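Local coordinates for protein homocysteine S-methyltransferase (Escherichia coli, PDB 5DMM) that transfers a methyl group from S-methylmethionine, or less efficiently from S-adenosylmethionine, to homocysteine, yielding methionine with the help of zinc, at residues A[211-216]-A[223-228]. Numbering follows the deposited sequence.
Sequences DVVALL and VALGIN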
ATOM      1  N   ASP A 211       6.685   1.150 -20.343  1.00 20.19           N
ATOM      2  CA  ASP A 211       6.014  -0.114 -20.634  1.00 23.77           C
ATOM      3  C   ASP A 211       5.029  -0.502 -19.529  1.00 21.75           C
ATOM      4  O   ASP A 211       3.977  -1.094 -19.807  1.00 22.27           O
ATOM      5  CB  ASP A 211       7.036  -1.240 -20.833  1.00 24.16           C
ATOM      6  CG  ASP A 211       7.917  -1.017 -22.050  1.00 28.02           C
ATOM      7  OD1 ASP A 211       7.469  -0.313 -22.971  1.00 25.08           O
ATOM      8  OD2 ASP A 211       9.047  -1.546 -22.088  1.00 33.51           O
ATOM      9  N   VAL A 212       5.370  -0.174 -18.287  1.00 22.31           N
ATOM     10  CA  VAL A 212       4.496  -0.485 -17.156  1.00 20.00           C
ATOM     11  C   VAL A 212       3.249   0.381 -17.234  1.00 19.76           C
ATOM     12  O   VAL A 212       2.132  -0.110 -17.103  1.00 19.53           O
ATOM     13  CB  VAL A 212       5.203  -0.271 -15.808  1.00 21.85           C
ATOM     14  CG1 VAL A 212       4.276  -0.662 -14.652  1.00 21.84           C
ATOM     15  CG2 VAL A 212       6.497  -1.088 -15.752  1.00 20.39           C
ATOM     16  N   VAL A 213       3.450   1.674 -17.471  1.00 19.44           N
ATOM     17  CA  VAL A 213       2.350   2.622 -17.572  1.00 18.06           C
ATOM     18  C   VAL A 213       1.445   2.266 -18.746  1.00 23.27           C
ATOM     19  O   VAL A 213       0.222   2.285 -18.628  1.00 20.71           O
ATOM     20  CB  VAL A 213       2.868   4.078 -17.739  1.00 17.72           C
ATOM     21  CG1 VAL A 213       1.723   5.022 -18.057  1.00 23.31           C
ATOM     22  CG2 VAL A 213       3.616   4.530 -16.496  1.00 24.42           C
ATOM     23  N   ALA A 214       2.054   1.928 -19.880  1.00 21.79           N
ATOM     24  CA  ALA A 214       1.290   1.582 -21.075  1.00 23.18           C
ATOM     25  C   ALA A 214       0.417   0.357 -20.813  1.00 25.40           C
ATOM     26  O   ALA A 214      -0.755   0.321 -21.196  1.00 22.44           O
ATOM     27  CB  ALA A 214       2.223   1.337 -22.256  1.00 24.91           C
ATOM     28  N   LEU A 215       0.983  -0.635 -20.138  1.00 21.97           N
ATOM     29  CA  LEU A 215       0.219  -1.830 -19.809  1.00 22.72           C
ATOM     30  C   LEU A 215      -0.981  -1.490 -18.925  1.00 23.03           C
ATOM     31  O   LEU A 215      -2.121  -1.822 -19.255  1.00 22.16           O
ATOM     32  CB  LEU A 215       1.099  -2.860 -19.107  1.00 25.13           C
ATOM     33  CG  LEU A 215       0.271  -4.011 -18.529  1.00 29.59           C
ATOM     34  CD1 LEU A 215       0.127  -5.114 -19.556  1.00 24.68           C
ATOM     35  CD2 LEU A 215       0.862  -4.522 -17.213  1.00 30.71           C
ATOM     36  N   LEU A 216      -0.714  -0.806 -17.815  1.00 19.54           N
ATOM     37  CA  LEU A 216      -1.751  -0.506 -16.831  1.00 20.18           C
ATOM     38  C   LEU A 216      -2.793   0.495 -17.320  1.00 22.02           C
ATOM     39  O   LEU A 216      -3.900   0.541 -16.783  1.00 20.55           O
ATOM     40  CB  LEU A 216      -1.110   0.005 -15.537  1.00 19.05           C
ATOM     41  CG  LEU A 216      -0.267  -1.068 -14.848  1.00 21.01           C
ATOM     42  CD1 LEU A 216       0.460  -0.492 -13.638  1.00 20.35           C
ATOM     43  CD2 LEU A 216      -1.140  -2.259 -14.437  1.00 21.79           C
ATOM     44  N   VAL A 223      -6.602   3.009 -10.604  1.00 16.93           N
ATOM     45  CA  VAL A 223      -6.971   4.420 -10.539  1.00 19.88           C
ATOM     46  C   VAL A 223      -5.832   5.341 -10.102  1.00 18.92           C
ATOM     47  O   VAL A 223      -6.006   6.565 -10.058  1.00 19.39           O
ATOM     48  CB  VAL A 223      -8.162   4.620  -9.590  1.00 17.29           C
ATOM     49  CG1 VAL A 223      -9.397   3.898 -10.138  1.00 23.39           C
ATOM     50  CG2 VAL A 223      -7.824   4.094  -8.207  1.00 20.74           C
ATOM     51  N   ALA A 224      -4.680   4.758  -9.776  1.00 14.39           N
ATOM     52  CA  ALA A 224      -3.490   5.537  -9.446  1.00 16.11           C
ATOM     53  C   ALA A 224      -2.230   4.669  -9.550  1.00 17.86           C
ATOM     54  O   ALA A 224      -2.293   3.437  -9.453  1.00 15.20           O
ATOM     55  CB  ALA A 224      -3.623   6.160  -8.048  1.00 15.24           C
ATOM     56  N   LEU A 225      -1.097   5.322  -9.776  1.00 16.21           N
ATOM     57  CA  LEU A 225       0.197   4.670 -10.011  1.00 17.61           C
ATOM     58  C   LEU A 225       1.244   5.416  -9.217  1.00 16.71           C
ATOM     59  O   LEU A 225       1.134   6.622  -9.054  1.00 15.53           O
ATOM     60  CB  LEU A 225       0.594   4.718 -11.494  1.00 25.42           C
ATOM     61  CG  LEU A 225      -0.317   4.144 -12.563  1.00 26.37           C
ATOM     62  CD1 LEU A 225       0.363   4.229 -13.895  1.00 18.74           C
ATOM     63  CD2 LEU A 225      -0.589   2.712 -12.209  1.00 25.97           C
ATOM     64  N   GLY A 226       2.291   4.746  -8.763  1.00 14.39           N
ATOM     65  CA  GLY A 226       3.350   5.507  -8.124  1.00 13.53           C
ATOM     66  C   GLY A 226       4.514   4.704  -7.615  1.00 13.91           C
ATOM     67  O   GLY A 226       4.820   3.647  -8.144  1.00 16.02           O
ATOM     68  N   ILE A 227       5.169   5.228  -6.583  1.00 14.26           N
ATOM     69  CA  ILE A 227       6.358   4.591  -6.034  1.00 14.25           C
ATOM     70  C   ILE A 227       6.294   4.534  -4.506  1.00 15.16           C
ATOM     71  O   ILE A 227       5.728   5.418  -3.858  1.00 15.30           O
ATOM     72  CB  ILE A 227       7.632   5.346  -6.473  1.00 16.08           C
ATOM     73  CG1 ILE A 227       7.501   6.816  -6.080  1.00 16.53           C
ATOM     74  CG2 ILE A 227       7.841   5.189  -7.983  1.00 18.61           C
ATOM     75  CD1 ILE A 227       8.769   7.657  -6.304  1.00 18.49           C
ATOM     76  N   ASN A 228       6.853   3.483  -3.921  1.00 14.67           N
ATOM     77  CA  ASN A 228       6.958   3.425  -2.469  1.00 17.02           C
ATOM     78  C   ASN A 228       8.161   2.594  -2.057  1.00 21.75           C
ATOM     79  O   ASN A 228       8.732   1.873  -2.876  1.00 21.22           O
ATOM     80  CB  ASN A 228       5.673   2.856  -1.846  1.00 15.03           C
ATOM     81  CG  ASN A 228       5.499   1.361  -2.112  1.00 17.28           C
ATOM     82  OD1 ASN A 228       5.202   0.947  -3.236  1.00 18.35           O
ATOM     83  ND2 ASN A 228       5.660   0.547  -1.063  1.00 16.70           N
TER
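Val-213 and Leu-216, one helical turn apart, meet Leu-225 in the buried layer between the strands and the surrounding helices of a TIM barrel. Helix 209-217 lies in the beta-alpha-beta crossover that joins the parallel, adjacent strands 191-197 and 222-228, and here it packs against the second of them. Val-213 makes the looser of the two contacts. With CG1 anti to the backbone N (chi1 171°), CG2 is left beside N and is the branch that meets one prong of the leucine fork. Val-213 CG2 lies 4.2 Å from Leu-225 CD1. The same valine also touches Leu-242 of helix 235-243, the next helix round the barrel. The contact is wholly apolar, without a hydrogen bond between the segments, whose nearest CA atoms, those of Val-213 and Leu-225, stand 8.1 Å apart. The backbone of Leu-225 is hydrogen-bonded to Val-251 of the neighbouring strand, while at the C-terminal end of strand 222-228 Asn-228 OD1 is hydrogen-bonded to the N of Thr-169, a residue of the homocysteine pocket. Leu-216, besides Leu-225, also touches Phe-195 of strand 191-197 and Ile-176 of helix 173-183. Its extended chi2 (175°) carries CD1 forward to the other prong, and Leu-216 CD1 comes within 3.7 Å of Leu-225 CD2.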